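Local coordinates for uncharacterized protein (Thermanaerovibrio acidaminovorans, PDB 3QOO), which is of unknown function but adopts the hot-dog fold and may act on acyl-CoA thioesters, as fluoroacetyl-CoA-specific thioesterases do, at residues G63-A77 with P111-T124. Residues are numbered along the deposited sequence; the frame is centred on the assembly and turned at random.
Sequences GFVSVGVRSEVHNLA and PVATGLQERVVVST
Val65–Val122 and His74–Thr114 are the outermost hydrogen-bonded pairs of antiparallel strands 64-75 and 111-123; backbone bonds go on to Thr124 N–Gly63 O at one end and to Leu76 N and Ala77 N, both on Val112 O, at the other. A classic beta bulge breaks the alternation: Val69 and Arg70 both face Glu118, whose O takes Val69 N at 2.9 Å and Arg70 N in a weaker bond.

Two arginines dominate the polar contacts. Arg70 bends at chi3 (65°), turning its guanidinium side-on. Its NE and NH2 (3.0 Å) both grip Glu118 OE1 in a salt bridge, guanidinium and carboxylate planes 76° apart; Glu118 OE2 forms another with Arg98. Leu116 CD1 lies over one guanidinium face, 3.5 Å from Arg70 NH1. On the opposite face of the sheet, with Ser66, Ser71 and Gln117, Arg119 sends NE nearly straight (169°) to Ser66 OG at 2.8 Å, in the guanidinium plane, while Gly68 N sits above that plane. Arg119 NH1 comes to Gln117 OE1 from above the amide plane, and Gln117 NE2 reaches Ser71 OG at 2.9 Å.

Among apolar groups, Val122 CG2 meets both Val65 CG2 and Val67 CG2, each at 3.7 Å.

The Arg119 face lies against helix 41-56, the hot-dog's central helix, where Thr49 also binds Gln117; Ser66 OG is also hydrogen-bonded to Asp57, just past the helix. Strand 98-107 flanks 111-123, and Arg70 to His74 pair with the second subunit's strand, continuing the sheet across the dimer.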
loop_
_atom_site.group_PDB
_atom_site.type_symbol
_atom_site.label_atom_id
_atom_site.label_comp_id
_atom_site.label_asym_id
_atom_site.label_seq_id
_atom_site.Cartn_x
_atom_site.Cartn_y
_atom_site.Cartn_z
ATOM N N GLY A 63 -5.485 -26.433 -2.789
ATOM C CA GLY A 63 -4.916 -26.352 -1.452
ATOM C C GLY A 63 -3.847 -25.314 -1.272
ATOM O O GLY A 63 -3.330 -25.188 -0.157
ATOM N N PHE A 64 -3.491 -24.607 -2.340
ATOM C CA PHE A 64 -2.448 -23.601 -2.279
ATOM C C PHE A 64 -2.992 -22.258 -2.770
ATOM O O PHE A 64 -3.806 -22.200 -3.685
ATOM C CB PHE A 64 -1.227 -24.036 -3.106
ATOM C CG PHE A 64 -0.531 -25.229 -2.525
ATOM C CD1 PHE A 64 0.509 -25.098 -1.612
ATOM C CD2 PHE A 64 -0.971 -26.491 -2.806
ATOM C CE1 PHE A 64 1.105 -26.215 -1.053
ATOM C CE2 PHE A 64 -0.377 -27.592 -2.228
ATOM C CZ PHE A 64 0.646 -27.465 -1.371
ATOM N N VAL A 65 -2.509 -21.179 -2.157
ATOM C CA VAL A 65 -2.830 -19.800 -2.526
ATOM C C VAL A 65 -1.569 -18.963 -2.377
ATOM O O VAL A 65 -0.567 -19.412 -1.819
ATOM C CB VAL A 65 -3.982 -19.212 -1.657
ATOM C CG1 VAL A 65 -5.338 -20.010 -1.888
ATOM C CG2 VAL A 65 -3.561 -19.167 -0.205
ATOM N N SER A 66 -1.614 -17.704 -2.822
ATOM C CA SER A 66 -0.494 -16.784 -2.610
ATOM C C SER A 66 -0.835 -15.757 -1.529
ATOM O O SER A 66 -2.000 -15.428 -1.325
ATOM C CB SER A 66 -0.078 -16.057 -3.903
ATOM O OG SER A 66 -1.030 -15.136 -4.342
ATOM N N VAL A 67 0.201 -15.264 -0.858
ATOM C CA VAL A 67 0.037 -14.249 0.180
ATOM C C VAL A 67 1.070 -13.169 -0.059
ATOM O O VAL A 67 2.189 -13.451 -0.357
ATOM C CB VAL A 67 0.209 -14.874 1.575
ATOM C CG1 VAL A 67 0.085 -13.829 2.622
ATOM C CG2 VAL A 67 -0.839 -15.960 1.855
ATOM N N GLY A 68 0.687 -11.916 0.118
ATOM C CA GLY A 68 1.586 -10.814 -0.047
ATOM C C GLY A 68 2.592 -10.725 1.087
ATOM O O GLY A 68 2.191 -10.749 2.274
ATOM N N VAL A 69 3.892 -10.604 0.789
ATOM C CA VAL A 69 4.897 -10.357 1.843
ATOM C C VAL A 69 5.660 -9.036 1.765
ATOM O O VAL A 69 6.327 -8.646 2.742
ATOM C CB VAL A 69 5.939 -11.496 1.986
ATOM C CG1 VAL A 69 5.280 -12.832 2.322
ATOM C CG2 VAL A 69 6.883 -11.585 0.781
ATOM N N ARG A 70 5.632 -8.374 0.609
ATOM C CA ARG A 70 6.196 -7.042 0.517
ATOM C C ARG A 70 5.608 -6.316 -0.652
ATOM O O ARG A 70 5.451 -6.918 -1.742
ATOM C CB ARG A 70 7.723 -7.152 0.332
ATOM C CG ARG A 70 8.489 -5.941 -0.204
ATOM C CD ARG A 70 9.949 -6.273 -0.283
ATOM N NE ARG A 70 10.287 -7.326 -1.247
ATOM C CZ ARG A 70 10.827 -7.110 -2.437
ATOM N NH1 ARG A 70 11.078 -5.881 -2.867
ATOM N NH2 ARG A 70 11.124 -8.140 -3.213
ATOM N N SER A 71 5.265 -5.039 -0.480
ATOM C CA SER A 71 4.794 -4.183 -1.565
ATOM C C SER A 71 5.490 -2.852 -1.524
ATOM O O SER A 71 5.807 -2.339 -0.435
ATOM C CB SER A 71 3.290 -3.974 -1.495
ATOM O OG SER A 71 2.581 -5.173 -1.760
ATOM N N GLU A 72 5.700 -2.245 -2.668
ATOM C CA GLU A 72 6.238 -0.895 -2.808
ATOM C C GLU A 72 5.506 -0.185 -3.910
ATOM O O GLU A 72 5.226 -0.803 -4.966
ATOM C CB GLU A 72 7.730 -0.960 -3.112
ATOM C CG GLU A 72 8.437 0.356 -3.173
ATOM C CD GLU A 72 9.938 0.264 -3.203
ATOM O OE1 GLU A 72 10.556 1.375 -3.383
ATOM O OE2 GLU A 72 10.489 -0.915 -3.197
ATOM N N VAL A 73 5.167 1.080 -3.707
ATOM C CA VAL A 73 4.526 1.914 -4.713
ATOM C C VAL A 73 5.265 3.226 -4.808
ATOM O O VAL A 73 5.606 3.825 -3.773
ATOM C CB VAL A 73 3.017 2.150 -4.390
ATOM C CG1 VAL A 73 2.368 3.116 -5.400
ATOM C CG2 VAL A 73 2.286 0.838 -4.359
ATOM N N HIS A 74 5.514 3.675 -6.030
ATOM C CA HIS A 74 6.011 5.020 -6.310
ATOM C C HIS A 74 4.936 5.804 -7.036
ATOM O O HIS A 74 4.457 5.399 -8.088
ATOM C CB HIS A 74 7.261 4.989 -7.191
ATOM C CG HIS A 74 8.417 4.266 -6.587
ATOM N ND1 HIS A 74 9.638 4.181 -7.236
ATOM C CD2 HIS A 74 8.564 3.575 -5.428
ATOM C CE1 HIS A 74 10.477 3.462 -6.504
ATOM N NE2 HIS A 74 9.853 3.091 -5.393
ATOM N N ASN A 75 4.527 6.917 -6.470
ATOM C CA ASN A 75 3.598 7.781 -7.140
ATOM C C ASN A 75 4.362 8.670 -8.072
ATOM O O ASN A 75 5.428 9.200 -7.732
ATOM C CB ASN A 75 2.813 8.602 -6.141
ATOM C CG ASN A 75 1.784 7.778 -5.445
ATOM O OD1 ASN A 75 0.844 7.305 -6.074
ATOM N ND2 ASN A 75 1.968 7.564 -4.152
ATOM N N LEU A 76 3.826 8.814 -9.263
ATOM C CA LEU A 76 4.434 9.664 -10.313
ATOM C C LEU A 76 3.607 10.888 -10.619
ATOM O O LEU A 76 4.149 11.983 -10.757
ATOM C CB LEU A 76 4.658 8.868 -11.586
ATOM C CG LEU A 76 5.493 7.596 -11.393
ATOM C CD1 LEU A 76 5.733 7.048 -12.787
ATOM C CD2 LEU A 76 6.756 7.630 -10.591
ATOM N N ALA A 77 2.299 10.763 -10.682
ATOM C CA ALA A 77 1.461 11.855 -11.096
ATOM C C ALA A 77 0.023 11.553 -10.665
ATOM O O ALA A 77 -0.349 10.401 -10.460
ATOM C CB ALA A 77 1.571 12.066 -12.632
ATOM N N PRO A 111 2.075 7.853 -17.398
ATOM C CA PRO A 111 2.217 7.061 -16.180
ATOM C C PRO A 111 1.793 7.832 -14.934
ATOM O O PRO A 111 2.104 9.028 -14.820
ATOM C CB PRO A 111 3.717 6.759 -16.130
ATOM C CG PRO A 111 4.283 7.091 -17.433
ATOM C CD PRO A 111 3.363 8.054 -18.103
ATOM N N VAL A 112 1.127 7.142 -14.018
ATOM C CA VAL A 112 0.735 7.733 -12.762
ATOM C C VAL A 112 1.399 7.063 -11.550
ATOM O O VAL A 112 1.526 7.695 -10.501
ATOM C CB VAL A 112 -0.783 7.806 -12.584
ATOM C CG1 VAL A 112 -1.390 8.778 -13.590
ATOM C CG2 VAL A 112 -1.465 6.436 -12.688
ATOM N N ALA A 113 1.781 5.793 -11.655
ATOM C CA ALA A 113 2.428 5.091 -10.543
ATOM C C ALA A 113 3.151 3.871 -11.067
ATOM O O ALA A 113 2.839 3.342 -12.155
ATOM C CB ALA A 113 1.432 4.658 -9.462
ATOM N N THR A 114 4.122 3.392 -10.296
ATOM C CA THR A 114 4.783 2.119 -10.510
ATOM C C THR A 114 4.830 1.375 -9.184
ATOM O O THR A 114 4.607 1.975 -8.117
ATOM C CB THR A 114 6.181 2.294 -11.064
ATOM O OG1 THR A 114 6.928 3.151 -10.228
ATOM C CG2 THR A 114 6.125 2.827 -12.515
ATOM N N GLY A 115 5.113 0.088 -9.217
ATOM C CA GLY A 115 5.173 -0.677 -8.009
ATOM C C GLY A 115 5.811 -2.016 -8.136
ATOM O O GLY A 115 6.161 -2.437 -9.254
ATOM N N LEU A 116 5.931 -2.711 -7.013
ATOM C CA LEU A 116 6.310 -4.093 -7.027
ATOM C C LEU A 116 5.620 -4.794 -5.867
ATOM O O LEU A 116 5.278 -4.180 -4.850
ATOM C CB LEU A 116 7.774 -4.288 -6.965
ATOM C CG LEU A 116 8.475 -4.056 -5.684
ATOM C CD1 LEU A 116 8.163 -5.103 -4.567
ATOM C CD2 LEU A 116 9.998 -4.028 -5.941
ATOM N N GLN A 117 5.474 -6.109 -6.009
ATOM C CA GLN A 117 4.901 -6.933 -4.961
ATOM C C GLN A 117 5.567 -8.300 -4.964
ATOM O O GLN A 117 5.708 -8.923 -6.029
ATOM C CB GLN A 117 3.399 -7.056 -5.121
ATOM C CG GLN A 117 2.714 -7.787 -3.945
ATOM C CD GLN A 117 1.226 -7.644 -4.010
ATOM O OE1 GLN A 117 0.527 -8.543 -4.488
ATOM N NE2 GLN A 117 0.719 -6.487 -3.569
ATOM N N GLU A 118 5.987 -8.769 -3.799
ATOM C CA GLU A 118 6.490 -10.102 -3.614
ATOM C C GLU A 118 5.398 -10.899 -2.930
ATOM O O GLU A 118 4.883 -10.463 -1.903
ATOM C CB GLU A 118 7.745 -10.099 -2.772
ATOM C CG GLU A 118 8.344 -11.477 -2.491
ATOM C CD GLU A 118 9.532 -11.438 -1.588
ATOM O OE1 GLU A 118 10.162 -10.368 -1.458
ATOM O OE2 GLU A 118 9.816 -12.501 -0.995
ATOM N N ARG A 119 5.073 -12.057 -3.495
ATOM C CA ARG A 119 4.056 -12.943 -2.908
ATOM C C ARG A 119 4.679 -14.328 -2.674
ATOM O O ARG A 119 5.589 -14.743 -3.408
ATOM C CB ARG A 119 2.842 -13.070 -3.846
ATOM C CG ARG A 119 2.199 -11.733 -4.160
ATOM C CD ARG A 119 0.863 -11.828 -4.893
ATOM N NE ARG A 119 -0.178 -12.448 -4.087
ATOM C CZ ARG A 119 -0.856 -11.840 -3.120
ATOM N NH1 ARG A 119 -0.683 -10.527 -2.854
ATOM N NH2 ARG A 119 -1.728 -12.545 -2.407
ATOM N N VAL A 120 4.190 -15.006 -1.651
ATOM C CA VAL A 120 4.637 -16.339 -1.282
ATOM C C VAL A 120 3.507 -17.334 -1.511
ATOM O O VAL A 120 2.349 -17.039 -1.266
ATOM C CB VAL A 120 5.172 -16.408 0.186
ATOM C CG1 VAL A 120 4.085 -16.051 1.230
ATOM C CG2 VAL A 120 5.778 -17.769 0.501
ATOM N N VAL A 121 3.857 -18.525 -2.006
ATOM C CA VAL A 121 2.891 -19.581 -2.148
ATOM C C VAL A 121 2.808 -20.375 -0.862
ATOM O O VAL A 121 3.848 -20.795 -0.312
ATOM C CB VAL A 121 3.246 -20.507 -3.338
ATOM C CG1 VAL A 121 2.293 -21.703 -3.354
ATOM C CG2 VAL A 121 3.240 -19.724 -4.590
ATOM N N VAL A 122 1.587 -20.535 -0.344
ATOM C CA VAL A 122 1.371 -21.192 0.926
ATOM C C VAL A 122 0.295 -22.261 0.755
ATOM O O VAL A 122 -0.566 -22.144 -0.103
ATOM C CB VAL A 122 0.924 -20.158 2.038
ATOM C CG1 VAL A 122 1.902 -18.986 2.211
ATOM C CG2 VAL A 122 -0.481 -19.609 1.778
ATOM N N SER A 123 0.348 -23.259 1.635
ATOM C CA SER A 123 -0.743 -24.176 1.870
ATOM C C SER A 123 -1.821 -23.478 2.691
ATOM O O SER A 123 -1.522 -22.894 3.734
ATOM C CB SER A 123 -0.230 -25.354 2.689
ATOM O OG SER A 123 -1.281 -26.036 3.329
ATOM N N THR A 124 -3.061 -23.510 2.231
ATOM C CA THR A 124 -4.172 -22.888 2.954
ATOM C C THR A 124 -4.294 -23.546 4.339
ATOM O O THR A 124 -4.584 -22.876 5.322
ATOM C CB THR A 124 -5.502 -22.963 2.181
ATOM O OG1 THR A 124 -5.858 -24.318 2.040
ATOM C CG2 THR A 124 -5.340 -22.330 0.824
HETATM O O HOH W 1 -4.025 -26.716 2.014
HETATM O O HOH W 2 -2.281 -10.704 0.166
#